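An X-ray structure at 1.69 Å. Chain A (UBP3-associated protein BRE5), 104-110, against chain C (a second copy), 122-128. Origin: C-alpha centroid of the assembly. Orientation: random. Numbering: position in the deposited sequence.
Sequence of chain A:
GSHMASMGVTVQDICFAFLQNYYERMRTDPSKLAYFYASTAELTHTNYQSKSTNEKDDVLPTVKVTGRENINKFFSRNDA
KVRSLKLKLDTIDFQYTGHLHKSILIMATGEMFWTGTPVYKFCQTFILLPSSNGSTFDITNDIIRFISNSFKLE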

# COMPACT_ATOMS: atom_id res chain seq x y z
N ILE A 104 2.83 14.81 -0.89
CA ILE A 104 1.99 13.99 -0.02
C ILE A 104 1.98 12.54 -0.50
O ILE A 104 1.70 12.27 -1.65
CB ILE A 104 0.53 14.51 0.04
CG1 ILE A 104 0.50 16.01 0.36
CG2 ILE A 104 -0.28 13.70 1.09
CD1 ILE A 104 -0.84 16.66 0.08
N LEU A 105 2.30 11.63 0.42
CA LEU A 105 2.20 10.18 0.22
C LEU A 105 0.86 9.72 0.75
O LEU A 105 0.54 9.98 1.91
CB LEU A 105 3.29 9.49 1.07
CG LEU A 105 3.89 8.09 0.78
CD1 LEU A 105 4.37 7.31 2.02
CD2 LEU A 105 3.21 7.22 -0.30
N ILE A 106 0.07 9.05 -0.10
CA ILE A 106 -1.23 8.56 0.29
C ILE A 106 -1.31 7.04 0.07
O ILE A 106 -0.91 6.54 -0.98
CB ILE A 106 -2.39 9.25 -0.52
CG1 ILE A 106 -2.31 10.76 -0.38
CG2 ILE A 106 -3.75 8.71 -0.08
CD1 ILE A 106 -3.33 11.53 -1.29
N MET A 107 -1.82 6.30 1.04
CA MET A 107 -2.14 4.89 0.77
C MET A 107 -3.60 4.64 1.04
O MET A 107 -4.11 5.06 2.09
CB MET A 107 -1.38 3.95 1.70
CG MET A 107 0.07 3.87 1.52
SD MET A 107 0.59 2.73 2.83
CE MET A 107 0.03 1.20 2.16
N ALA A 108 -4.27 3.96 0.12
CA ALA A 108 -5.68 3.63 0.27
C ALA A 108 -5.84 2.12 0.21
O ALA A 108 -5.07 1.44 -0.48
CB ALA A 108 -6.46 4.28 -0.83
N THR A 109 -6.81 1.57 0.93
CA THR A 109 -7.07 0.14 0.73
C THR A 109 -8.56 -0.02 0.67
O THR A 109 -9.31 0.81 1.21
CB THR A 109 -6.55 -0.81 1.86
OG1 THR A 109 -7.41 -0.74 3.02
CG2 THR A 109 -5.12 -0.48 2.27
N GLY A 110 -9.00 -1.11 0.05
CA GLY A 110 -10.44 -1.33 -0.07
C GLY A 110 -10.72 -2.56 -0.89
O GLY A 110 -9.86 -3.43 -1.03
N PHE C 122 -1.05 -7.44 5.78
CA PHE C 122 -0.61 -6.05 5.76
C PHE C 122 -0.17 -5.58 4.40
O PHE C 122 0.19 -6.37 3.52
CB PHE C 122 0.56 -5.83 6.74
CG PHE C 122 1.87 -6.33 6.22
CD1 PHE C 122 2.77 -5.45 5.59
CD2 PHE C 122 2.19 -7.69 6.31
CE1 PHE C 122 3.98 -5.92 5.07
CE2 PHE C 122 3.39 -8.17 5.80
CZ PHE C 122 4.29 -7.29 5.17
N CYS C 123 -0.20 -4.26 4.26
CA CYS C 123 0.51 -3.56 3.18
C CYS C 123 1.41 -2.51 3.80
O CYS C 123 1.05 -1.88 4.80
CB CYS C 123 -0.43 -2.95 2.18
SG CYS C 123 -1.63 -1.78 2.80
N GLN C 124 2.60 -2.34 3.24
CA GLN C 124 3.54 -1.40 3.85
C GLN C 124 4.19 -0.63 2.71
O GLN C 124 4.58 -1.24 1.71
CB GLN C 124 4.60 -2.13 4.68
CG GLN C 124 5.59 -1.17 5.40
CD GLN C 124 6.44 -1.83 6.47
OE1 GLN C 124 7.11 -1.14 7.27
NE2 GLN C 124 6.46 -3.15 6.48
N THR C 125 4.29 0.68 2.86
CA THR C 125 4.95 1.50 1.84
C THR C 125 6.14 2.25 2.41
O THR C 125 6.09 2.71 3.56
CB THR C 125 4.02 2.48 1.13
OG1 THR C 125 3.51 3.43 2.07
CG2 THR C 125 2.89 1.71 0.52
N PHE C 126 7.20 2.31 1.60
CA PHE C 126 8.42 3.04 1.95
C PHE C 126 8.75 4.01 0.84
O PHE C 126 8.48 3.74 -0.34
CB PHE C 126 9.64 2.11 2.05
CG PHE C 126 9.49 0.99 3.04
CD1 PHE C 126 8.87 -0.21 2.66
CD2 PHE C 126 9.98 1.12 4.33
CE1 PHE C 126 8.73 -1.26 3.56
CE2 PHE C 126 9.86 0.05 5.24
CZ PHE C 126 9.25 -1.13 4.83
N ILE C 127 9.43 5.09 1.21
CA ILE C 127 10.11 5.91 0.22
C ILE C 127 11.56 6.02 0.68
O ILE C 127 11.84 6.31 1.86
CB ILE C 127 9.51 7.33 0.11
CG1 ILE C 127 8.05 7.26 -0.38
CG2 ILE C 127 10.42 8.24 -0.79
CD1 ILE C 127 7.34 8.59 -0.50
N LEU C 128 12.47 5.78 -0.26
CA LEU C 128 13.90 5.79 0.03
C LEU C 128 14.48 6.95 -0.73
O LEU C 128 14.26 7.08 -1.94
CB LEU C 128 14.55 4.49 -0.44
CG LEU C 128 13.98 3.15 0.07
CD1 LEU C 128 14.82 2.00 -0.51
CD2 LEU C 128 14.00 3.14 1.58

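The most unusual feature of this contact lies at its center, where the hydroxyl of C:Thr125 faces the thioether of A:Met107. OG1 of C:Thr125 sits 3.1 Å from SD of A:Met107, yet no hydrogen bond spans the two stretches, and this hydroxyl, buried by the contact, has no polar partner anywhere in the model. Thioether sulfur is large, polarizable and at best a poor hydrogen-bond acceptor, so the oxygen rests against a soft surface that repays little of the cost of losing water.

The backbones explain why side chains do all the work. Both stretches are extended strands running nearly antiparallel, with 167° between their N-to-C directions, but their axes come no closer than 9.2 Å. Strands paired in one sheet lie about 5 Å apart, so here main-chain amides and carbonyls are too distant to bond across the gap. The nearest CA atoms, those of A:Met107 and C:Thr125, are 7.9 Å apart; the register continues with A:Leu105 opposite C:Ile127 and A:Thr109 opposite C:Cys123. Because side chains alternate in a strand, these three residues on each chain direct their CA-to-CB bonds toward the partner, whereas A:Ile106, A:Ala108, C:Gln124 and C:Phe126 direct theirs away.

At one end, branched aliphatic chains meet: CG of A:Leu105 lies 3.7 Å from CD1 of C:Ile127, a van der Waals contact that suits two bulky hydrocarbons in a buried site. A:Leu105 also touches the central threonine, its CD1 4.0 Å from OG1 of C:Thr125, so the unpaired hydroxyl has a methyl group nearby as well as the sulfur.

A:Met107 loses the most surface of any residue here, 74 Å² of the 302 Å² buried in total. Its long, unbranched chain, with chi1 m, chi2 t and chi3 p, carries SD to C:Thr125 and places CE 3.5 Å from SG of C:Cys123. The apolar half of C:Thr125 joins in, its CG2 3.3 Å from CE of A:Met107. The flexible thioether can thus serve two neighbors along the opposing strand, and the small, weakly polar cysteine accepts a methyl group at close range.

C:Cys123 also meets A:Thr109, whose CG2 is 3.8 Å from SG. Threonine is well suited to this end of the contact: its methyl packs against the sulfur, while its OG1 is hydrogen-bonded elsewhere in the structure. The two threonines therefore differ sharply, one with its hydroxyl satisfied and the other with its hydroxyl buried without a partner.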